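Local coordinates for protein threonine phosphate decarboxylase-like enzyme (Sulfurospirillum multivorans, PDB 6OUX) that catalyses the pyridoxal-phosphate-dependent decarboxylation of L-serine O-phosphate to ethanolamine O-phosphate, a precursor in the biosynthesis of norcobamides, at residues Phe230-Leu242 / Arg252-Asp264. Numbering follows the deposited sequence.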
ATOM      1  N   PHE A 230     -15.575 -10.060 -18.471  1.00 12.34           N
ATOM      2  CA  PHE A 230     -16.035 -10.269 -17.114  1.00 12.51           C
ATOM      3  C   PHE A 230     -17.538 -10.491 -17.071  1.00 11.86           C
ATOM      4  O   PHE A 230     -18.018 -11.441 -16.406  1.00 12.00           O
ATOM      5  CB  PHE A 230     -15.673  -9.066 -16.222  1.00 13.76           C
ATOM      6  CG  PHE A 230     -16.159  -9.216 -14.789  1.00 12.99           C
ATOM      7  CD1 PHE A 230     -15.622 -10.167 -14.012  1.00 13.18           C
ATOM      8  CD2 PHE A 230     -17.157  -8.410 -14.273  1.00 13.49           C
ATOM      9  CE1 PHE A 230     -16.005 -10.315 -12.700  1.00 13.70           C
ATOM     10  CE2 PHE A 230     -17.581  -8.548 -12.972  1.00 13.84           C
ATOM     11  CZ  PHE A 230     -17.016  -9.506 -12.188  1.00 13.50           C
ATOM     12  N   ASP A 231     -18.293  -9.697 -17.828  1.00 11.71           N
ATOM     13  CA  ASP A 231     -19.746  -9.821 -17.766  1.00 12.98           C
ATOM     14  C   ASP A 231     -20.319 -11.117 -18.366  1.00 13.02           C
ATOM     15  O   ASP A 231     -21.357 -11.619 -17.873  1.00 12.27           O
ATOM     16  CB  ASP A 231     -20.447  -8.644 -18.400  1.00 13.40           C
ATOM     17  CG  ASP A 231     -20.322  -7.381 -17.612  1.00 14.06           C
ATOM     18  OD1 ASP A 231     -19.967  -7.363 -16.386  1.00 16.01           O
ATOM     19  OD2 ASP A 231     -20.579  -6.381 -18.298  1.00 15.20           O
ATOM     20  N   MET A 232     -19.626 -11.661 -19.380  1.00 12.46           N
ATOM     21  CA  MET A 232     -20.111 -12.778 -20.142  1.00 12.51           C
ATOM     22  C   MET A 232     -19.654 -14.137 -19.586  1.00 13.31           C
ATOM     23  O   MET A 232     -20.381 -15.100 -19.699  1.00 13.00           O
ATOM     24  CB  MET A 232     -19.697 -12.629 -21.634  1.00 12.67           C
ATOM     25  CG  MET A 232     -20.241 -13.738 -22.577  1.00 13.34           C
ATOM     26  SD  MET A 232     -19.978 -13.379 -24.334  1.00 10.79           S
ATOM     27  CE  MET A 232     -20.759 -11.806 -24.471  1.00 14.20           C
ATOM     28  N   TYR A 233     -18.461 -14.220 -18.986  1.00 13.47           N
ATOM     29  CA  TYR A 233     -17.823 -15.483 -18.649  1.00 13.39           C
ATOM     30  C   TYR A 233     -17.641 -15.597 -17.141  1.00 15.03           C
ATOM     31  O   TYR A 233     -16.809 -14.914 -16.563  1.00 15.16           O
ATOM     32  CB  TYR A 233     -16.509 -15.611 -19.374  1.00 14.01           C
ATOM     33  CG  TYR A 233     -16.653 -15.563 -20.870  1.00 14.22           C
ATOM     34  CD1 TYR A 233     -17.223 -16.639 -21.577  1.00 14.42           C
ATOM     35  CD2 TYR A 233     -16.327 -14.402 -21.589  1.00 13.72           C
ATOM     36  CE1 TYR A 233     -17.396 -16.573 -22.925  1.00 13.99           C
ATOM     37  CE2 TYR A 233     -16.532 -14.336 -22.925  1.00 13.14           C
ATOM     38  CZ  TYR A 233     -17.034 -15.428 -23.588  1.00 13.64           C
ATOM     39  OH  TYR A 233     -17.198 -15.312 -24.935  1.00 13.80           O
ATOM     40  N   PRO A 234     -18.397 -16.486 -16.468  1.00 14.19           N
ATOM     41  CA  PRO A 234     -18.362 -16.514 -14.993  1.00 14.72           C
ATOM     42  C   PRO A 234     -17.051 -16.975 -14.343  1.00 14.14           C
ATOM     43  O   PRO A 234     -16.893 -16.808 -13.146  1.00 13.77           O
ATOM     44  CB  PRO A 234     -19.495 -17.501 -14.629  1.00 15.45           C
ATOM     45  CG  PRO A 234     -19.648 -18.335 -15.827  1.00 15.86           C
ATOM     46  CD  PRO A 234     -19.369 -17.435 -16.998  1.00 14.82           C
ATOM     47  N   ASN A 235     -16.111 -17.495 -15.128  1.00 13.39           N
ATOM     48  CA  ASN A 235     -14.809 -17.868 -14.603  1.00 12.73           C
ATOM     49  C   ASN A 235     -13.718 -16.788 -14.793  1.00 11.35           C
ATOM     50  O   ASN A 235     -12.573 -17.039 -14.453  1.00 12.56           O
ATOM     51  CB  ASN A 235     -14.303 -19.190 -15.179  1.00 12.07           C
ATOM     52  CG  ASN A 235     -14.065 -19.134 -16.642  1.00 12.96           C
ATOM     53  OD1 ASN A 235     -14.539 -18.210 -17.334  1.00 13.56           O
ATOM     54  ND2 ASN A 235     -13.473 -20.187 -17.168  1.00 12.26           N
ATOM     55  N   VAL A 236     -14.065 -15.646 -15.373  1.00 11.82           N
ATOM     56  CA  VAL A 236     -13.102 -14.590 -15.598  1.00 12.35           C
ATOM     57  C   VAL A 236     -12.889 -13.680 -14.383  1.00 12.79           C
ATOM     58  O   VAL A 236     -13.850 -13.166 -13.776  1.00 12.79           O
ATOM     59  CB  VAL A 236     -13.451 -13.818 -16.866  1.00 12.66           C
ATOM     60  CG1 VAL A 236     -12.668 -12.497 -17.010  1.00 12.65           C
ATOM     61  CG2 VAL A 236     -13.171 -14.717 -18.065  1.00 13.72           C
ATOM     62  N   ILE A 237     -11.614 -13.386 -14.165  1.00 11.83           N
ATOM     63  CA  ILE A 237     -11.156 -12.336 -13.273  1.00 12.81           C
ATOM     64  C   ILE A 237     -10.333 -11.341 -14.074  1.00 12.57           C
ATOM     65  O   ILE A 237      -9.383 -11.742 -14.779  1.00 13.57           O
ATOM     66  CB  ILE A 237     -10.328 -12.893 -12.138  1.00 13.26           C
ATOM     67  CG1 ILE A 237     -11.203 -13.738 -11.224  1.00 15.26           C
ATOM     68  CG2 ILE A 237      -9.700 -11.788 -11.303  1.00 14.08           C
ATOM     69  CD1 ILE A 237     -10.467 -14.708 -10.341  1.00 17.55           C
ATOM     70  N   ILE A 238     -10.761 -10.085 -14.039  1.00 11.53           N
ATOM     71  CA  ILE A 238     -10.026  -9.023 -14.715  1.00 12.42           C
ATOM     72  C   ILE A 238      -9.165  -8.306 -13.709  1.00 12.86           C
ATOM     73  O   ILE A 238      -9.620  -7.930 -12.616  1.00 12.22           O
ATOM     74  CB  ILE A 238     -10.981  -7.999 -15.393  1.00 12.83           C
ATOM     75  CG1 ILE A 238     -11.903  -8.683 -16.401  1.00 12.94           C
ATOM     76  CG2 ILE A 238     -10.202  -6.861 -16.051  1.00 12.74           C
ATOM     77  CD1 ILE A 238     -11.192  -9.375 -17.565  1.00 12.73           C
ATOM     78  N   VAL A 239      -7.902  -8.078 -14.061  1.00 13.70           N
ATOM     79  CA  VAL A 239      -7.053  -7.279 -13.202  1.00 14.19           C
ATOM     80  C   VAL A 239      -6.433  -6.149 -14.023  1.00 13.77           C
ATOM     81  O   VAL A 239      -6.050  -6.372 -15.172  1.00 12.59           O
ATOM     82  CB  VAL A 239      -5.893  -8.151 -12.610  1.00 15.46           C
ATOM     83  CG1 VAL A 239      -5.055  -7.308 -11.716  1.00 17.10           C
ATOM     84  CG2 VAL A 239      -6.392  -9.314 -11.810  1.00 15.27           C
ATOM     85  N   LYS A 240      -6.284  -4.965 -13.426  1.00 14.09           N
ATOM     86  CA  LYS A 240      -5.819  -3.778 -14.189  1.00 15.03           C
ATOM     87  C   LYS A 240      -5.153  -2.772 -13.260  1.00 16.88           C
ATOM     88  O   LYS A 240      -5.726  -2.360 -12.257  1.00 14.74           O
ATOM     89  CB  LYS A 240      -6.980  -3.131 -14.968  1.00 15.39           C
ATOM     90  CG  LYS A 240      -6.551  -1.939 -15.775  1.00 18.67           C
ATOM     91  CD  LYS A 240      -7.490  -1.547 -16.905  1.00 19.89           C
ATOM     92  CE  LYS A 240      -6.869  -0.432 -17.713  1.00 20.09           C
ATOM     93  NZ  LYS A 240      -6.678   0.735 -16.809  1.00 21.94           N
ATOM     94  N   SER A 241      -3.937  -2.379 -13.628  1.00 17.10           N
ATOM     95  CA  SER A 241      -3.254  -1.297 -13.010  1.00 19.44           C
ATOM     96  C   SER A 241      -4.013  -0.020 -13.304  1.00 20.47           C
ATOM     97  O   SER A 241      -4.613   0.129 -14.353  1.00 20.77           O
ATOM     98  CB  SER A 241      -1.818  -1.234 -13.493  1.00 20.63           C
ATOM     99  OG  SER A 241      -1.232  -0.019 -13.054  1.00 22.48           O
ATOM    100  N   LEU A 242      -4.052   0.875 -12.344  1.00 21.49           N
ATOM    101  CA  LEU A 242      -4.411   2.275 -12.645  1.00 25.47           C
ATOM    102  C   LEU A 242      -3.203   3.213 -12.733  1.00 27.93           C
ATOM    103  O   LEU A 242      -3.383   4.376 -13.083  1.00 35.56           O
ATOM    104  CB  LEU A 242      -5.411   2.807 -11.629  1.00 26.00           C
ATOM    105  CG  LEU A 242      -6.759   2.100 -11.622  1.00 29.32           C
ATOM    106  CD1 LEU A 242      -7.541   2.525 -10.380  1.00 30.80           C
ATOM    107  CD2 LEU A 242      -7.538   2.434 -12.894  1.00 29.16           C
ATOM    108  N   ARG A 252       0.175   4.092  -5.996  1.00 29.25           N
ATOM    109  CA  ARG A 252       0.077   2.709  -6.483  1.00 30.81           C
ATOM    110  C   ARG A 252      -1.331   2.195  -6.336  1.00 22.99           C
ATOM    111  O   ARG A 252      -1.800   1.970  -5.232  1.00 21.58           O
ATOM    112  CB  ARG A 252       1.047   1.790  -5.731  1.00 35.99           C
ATOM    113  CG  ARG A 252       2.525   2.126  -5.954  1.00 42.79           C
ATOM    114  CD  ARG A 252       3.433   0.897  -5.866  1.00 48.29           C
ATOM    115  NE  ARG A 252       3.016  -0.022  -4.800  1.00 52.70           N
ATOM    116  CZ  ARG A 252       3.271  -1.335  -4.772  1.00 56.47           C
ATOM    117  NH1 ARG A 252       3.960  -1.928  -5.755  1.00 58.22           N
ATOM    118  NH2 ARG A 252       2.841  -2.066  -3.747  1.00 51.32           N
ATOM    119  N   LEU A 253      -2.007   2.008  -7.468  1.00 22.47           N
ATOM    120  CA  LEU A 253      -3.410   1.612  -7.494  1.00 19.68           C
ATOM    121  C   LEU A 253      -3.718   0.631  -8.587  1.00 17.63           C
ATOM    122  O   LEU A 253      -3.284   0.793  -9.699  1.00 15.89           O
ATOM    123  CB  LEU A 253      -4.289   2.799  -7.815  1.00 22.02           C
ATOM    124  CG  LEU A 253      -4.369   3.895  -6.789  1.00 24.67           C
ATOM    125  CD1 LEU A 253      -5.061   5.084  -7.420  1.00 24.30           C
ATOM    126  CD2 LEU A 253      -5.101   3.416  -5.559  1.00 24.59           C
ATOM    127  N   GLY A 254      -4.528  -0.362  -8.277  1.00 15.44           N
ATOM    128  CA  GLY A 254      -5.021  -1.248  -9.313  1.00 14.94           C
ATOM    129  C   GLY A 254      -6.324  -1.804  -8.840  1.00 14.49           C
ATOM    130  O   GLY A 254      -6.661  -1.690  -7.619  1.00 13.80           O
ATOM    131  N   TYR A 255      -7.070  -2.391  -9.762  1.00 12.46           N
ATOM    132  CA  TYR A 255      -8.326  -3.044  -9.345  1.00 13.01           C
ATOM    133  C   TYR A 255      -8.465  -4.418  -9.999  1.00 12.50           C
ATOM    134  O   TYR A 255      -7.714  -4.772 -10.912  1.00 13.92           O
ATOM    135  CB  TYR A 255      -9.549  -2.154  -9.610  1.00 13.15           C
ATOM    136  CG  TYR A 255      -9.935  -2.038 -11.109  1.00 15.61           C
ATOM    137  CD1 TYR A 255      -9.348  -1.110 -11.929  1.00 14.79           C
ATOM    138  CD2 TYR A 255     -10.857  -2.873 -11.659  1.00 16.42           C
ATOM    139  CE1 TYR A 255      -9.706  -0.990 -13.277  1.00 16.99           C
ATOM    140  CE2 TYR A 255     -11.203  -2.788 -13.003  1.00 17.16           C
ATOM    141  CZ  TYR A 255     -10.613  -1.868 -13.793  1.00 16.90           C
ATOM    142  OH  TYR A 255     -10.955  -1.821 -15.081  1.00 18.72           O
ATOM    143  N   ALA A 256      -9.385  -5.197  -9.475  1.00 12.04           N
ATOM    144  CA  ALA A 256      -9.830  -6.455 -10.067  1.00 12.94           C
ATOM    145  C   ALA A 256     -11.337  -6.532 -10.059  1.00 13.71           C
ATOM    146  O   ALA A 256     -11.990  -5.991  -9.141  1.00 14.15           O
ATOM    147  CB  ALA A 256      -9.279  -7.637  -9.314  1.00 14.33           C
ATOM    148  N   LEU A 257     -11.880  -7.224 -11.055  1.00 13.22           N
ATOM    149  CA  LEU A 257     -13.314  -7.615 -11.128  1.00 12.52           C
ATOM    150  C   LEU A 257     -13.350  -9.136 -10.902  1.00 13.93           C
ATOM    151  O   LEU A 257     -12.666  -9.899 -11.594  1.00 12.37           O
ATOM    152  CB  LEU A 257     -13.895  -7.295 -12.495  1.00 12.62           C
ATOM    153  CG  LEU A 257     -13.718  -5.849 -12.995  1.00 12.84           C
ATOM    154  CD1 LEU A 257     -14.365  -5.637 -14.354  1.00 13.84           C
ATOM    155  CD2 LEU A 257     -14.244  -4.806 -12.038  1.00 12.48           C
ATOM    156  N   MET A 258     -14.099  -9.551  -9.902  1.00 14.81           N
ATOM    157  CA  MET A 258     -14.151 -10.938  -9.528  1.00 17.42           C
ATOM    158  C   MET A 258     -15.434 -11.248  -8.776  1.00 16.60           C
ATOM    159  O   MET A 258     -16.254 -10.376  -8.505  1.00 16.00           O
ATOM    160  CB  MET A 258     -12.893 -11.351  -8.735  1.00 19.22           C
ATOM    161  CG  MET A 258     -12.651 -10.663  -7.405  1.00 22.27           C
ATOM    162  SD  MET A 258     -11.102 -11.188  -6.519  1.00 18.43           S
ATOM    163  CE  MET A 258     -10.120  -9.956  -6.805  1.00 17.11           C
ATOM    164  N   ASP A 259     -15.593 -12.514  -8.462  1.00 18.20           N
ATOM    165  CA  ASP A 259     -16.780 -13.012  -7.754  1.00 18.77           C
ATOM    166  C   ASP A 259     -16.999 -12.212  -6.461  1.00 18.33           C
ATOM    167  O   ASP A 259     -16.072 -12.047  -5.695  1.00 17.30           O
ATOM    168  CB  ASP A 259     -16.556 -14.510  -7.441  1.00 21.15           C
ATOM    169  CG  ASP A 259     -17.695 -15.096  -6.683  1.00 23.12           C
ATOM    170  OD1 ASP A 259     -18.770 -15.371  -7.310  1.00 27.05           O
ATOM    171  OD2 ASP A 259     -17.568 -15.191  -5.452  1.00 22.87           O
ATOM    172  N   SER A 260     -18.199 -11.684  -6.239  1.00 19.60           N
ATOM    173  CA  SER A 260     -18.442 -10.831  -5.079  1.00 22.72           C
ATOM    174  C   SER A 260     -18.375 -11.574  -3.758  1.00 24.01           C
ATOM    175  O   SER A 260     -17.938 -10.991  -2.731  1.00 22.89           O
ATOM    176  CB  SER A 260     -19.760 -10.048  -5.205  1.00 23.68           C
ATOM    177  OG  SER A 260     -20.818 -10.945  -5.315  1.00 23.18           O
ATOM    178  N   ARG A 261     -18.762 -12.850  -3.773  1.00 25.30           N
ATOM    179  CA  ARG A 261     -18.634 -13.713  -2.587  1.00 28.65           C
ATOM    180  C   ARG A 261     -17.165 -13.805  -2.122  1.00 25.95           C
ATOM    181  O   ARG A 261     -16.845 -13.650  -0.933  1.00 25.84           O
ATOM    182  CB  ARG A 261     -19.098 -15.145  -2.950  1.00 34.64           C
ATOM    183  CG  ARG A 261     -20.164 -15.754  -2.073  1.00 42.76           C
ATOM    184  CD  ARG A 261     -21.437 -14.914  -1.993  1.00 46.69           C
ATOM    185  NE  ARG A 261     -22.018 -14.478  -3.276  1.00 51.23           N
ATOM    186  CZ  ARG A 261     -23.077 -15.021  -3.901  1.00 46.22           C
ATOM    187  NH1 ARG A 261     -23.670 -16.099  -3.433  1.00 45.36           N
ATOM    188  NH2 ARG A 261     -23.509 -14.495  -5.039  1.00 37.46           N
ATOM    189  N   LYS A 262     -16.291 -14.125  -3.073  1.00 24.49           N
ATOM    190  CA  LYS A 262     -14.853 -14.178  -2.858  1.00 25.39           C
ATOM    191  C   LYS A 262     -14.307 -12.811  -2.348  1.00 25.79           C
ATOM    192  O   LYS A 262     -13.537 -12.750  -1.382  1.00 26.23           O
ATOM    193  CB  LYS A 262     -14.228 -14.599  -4.163  1.00 27.26           C
ATOM    194  CG  LYS A 262     -12.724 -14.743  -4.204  1.00 30.67           C
ATOM    195  CD  LYS A 262     -12.337 -15.091  -5.646  1.00 33.61           C
ATOM    196  CE  LYS A 262     -10.827 -15.042  -5.919  1.00 33.95           C
ATOM    197  NZ  LYS A 262     -10.200 -16.368  -5.715  1.00 34.01           N
ATOM    198  N   ILE A 263     -14.688 -11.709  -2.979  1.00 23.43           N
ATOM    199  CA  ILE A 263     -14.274 -10.382  -2.426  1.00 24.37           C
ATOM    200  C   ILE A 263     -14.758 -10.212  -0.975  1.00 28.53           C
ATOM    201  O   ILE A 263     -14.001  -9.702  -0.123  1.00 24.83           O
ATOM    202  CB  ILE A 263     -14.764  -9.227  -3.277  1.00 22.87           C
ATOM    203  CG1 ILE A 263     -14.029  -9.225  -4.630  1.00 22.90           C
ATOM    204  CG2 ILE A 263     -14.574  -7.883  -2.586  1.00 23.26           C
ATOM    205  CD1 ILE A 263     -14.661  -8.297  -5.629  1.00 22.42           C
ATOM    206  N   ASP A 264     -15.993 -10.658  -0.681  1.00 29.72           N
ATOM    207  CA  ASP A 264     -16.583 -10.478   0.689  1.00 30.85           C
ATOM    208  C   ASP A 264     -15.728 -11.212   1.679  1.00 33.78           C
ATOM    209  O   ASP A 264     -15.435 -10.674   2.739  1.00 33.43           O
ATOM    210  CB  ASP A 264     -18.005 -11.043   0.823  1.00 31.11           C
ATOM    211  CG  ASP A 264     -19.029 -10.255   0.063  1.00 33.48           C
ATOM    212  OD1 ASP A 264     -18.947  -8.984  -0.047  1.00 32.60           O
ATOM    213  OD2 ASP A 264     -19.962 -10.939  -0.421  1.00 34.24           O
TER
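Leu257 lays its CB squarely over one face of the Phe230 ring, 3.5 Å from the ring centroid and only 6° off the normal, a CH-pi contact that joins the last turn of helix 227-232 to strand 254-257. Phe230 reaches Leu257 from the helix because its first torsion (179°) turns CG away from the backbone N; Leu257 CD1 lies near the CG and CD2 atoms of the ring. Cut back to an alanine, this position would probably leave Leu257 CB without its aromatic cover and a gap between helix and strand.

Strands 236-241 and 254-257 run antiparallel, and the pairs Ile238-Leu257 and Lys240-Tyr255 each close two backbone hydrogen bonds. Their side chains emerge on the same face of the sheet. There the Tyr255 ring, swung between its own backbone N and carbonyl carbon (chi1 73°), runs obliquely across the aliphatic part of Lys240, with CE1 of Tyr255 3.9 Å from CB of Lys240. At the ring's edge, near its plane, comes Leu242 CD2, 4.1 Å from Tyr255 CE1. The Lys240 chain bends at its end, where NZ donates to Ser241 O (3.3 Å) and forms a salt bridge with Asp245. On the other face Val239 CG2 meets Ala256 CB at 4.2 Å, and helix 108-116 packs on Val239, while past the end of strand 254-257 Ile237 CG1 crosses Met258 CB at 3.8 Å. Beyond the strand, Leu242 N donates to Leu253 O at 2.8 Å.

The pairing belongs to the seven-stranded mixed sheet of the aminotransferase-like fold, in which 254-257 is the antiparallel strand between 236-241 and 102-105. Chemically, the contact divides its work: main-chain bonds set the register, apolar carbon and aromatic surfaces fill the buried interface, and the Lys240 ammonium is met by a carbonyl and a carboxylate, which probably favour its charged form.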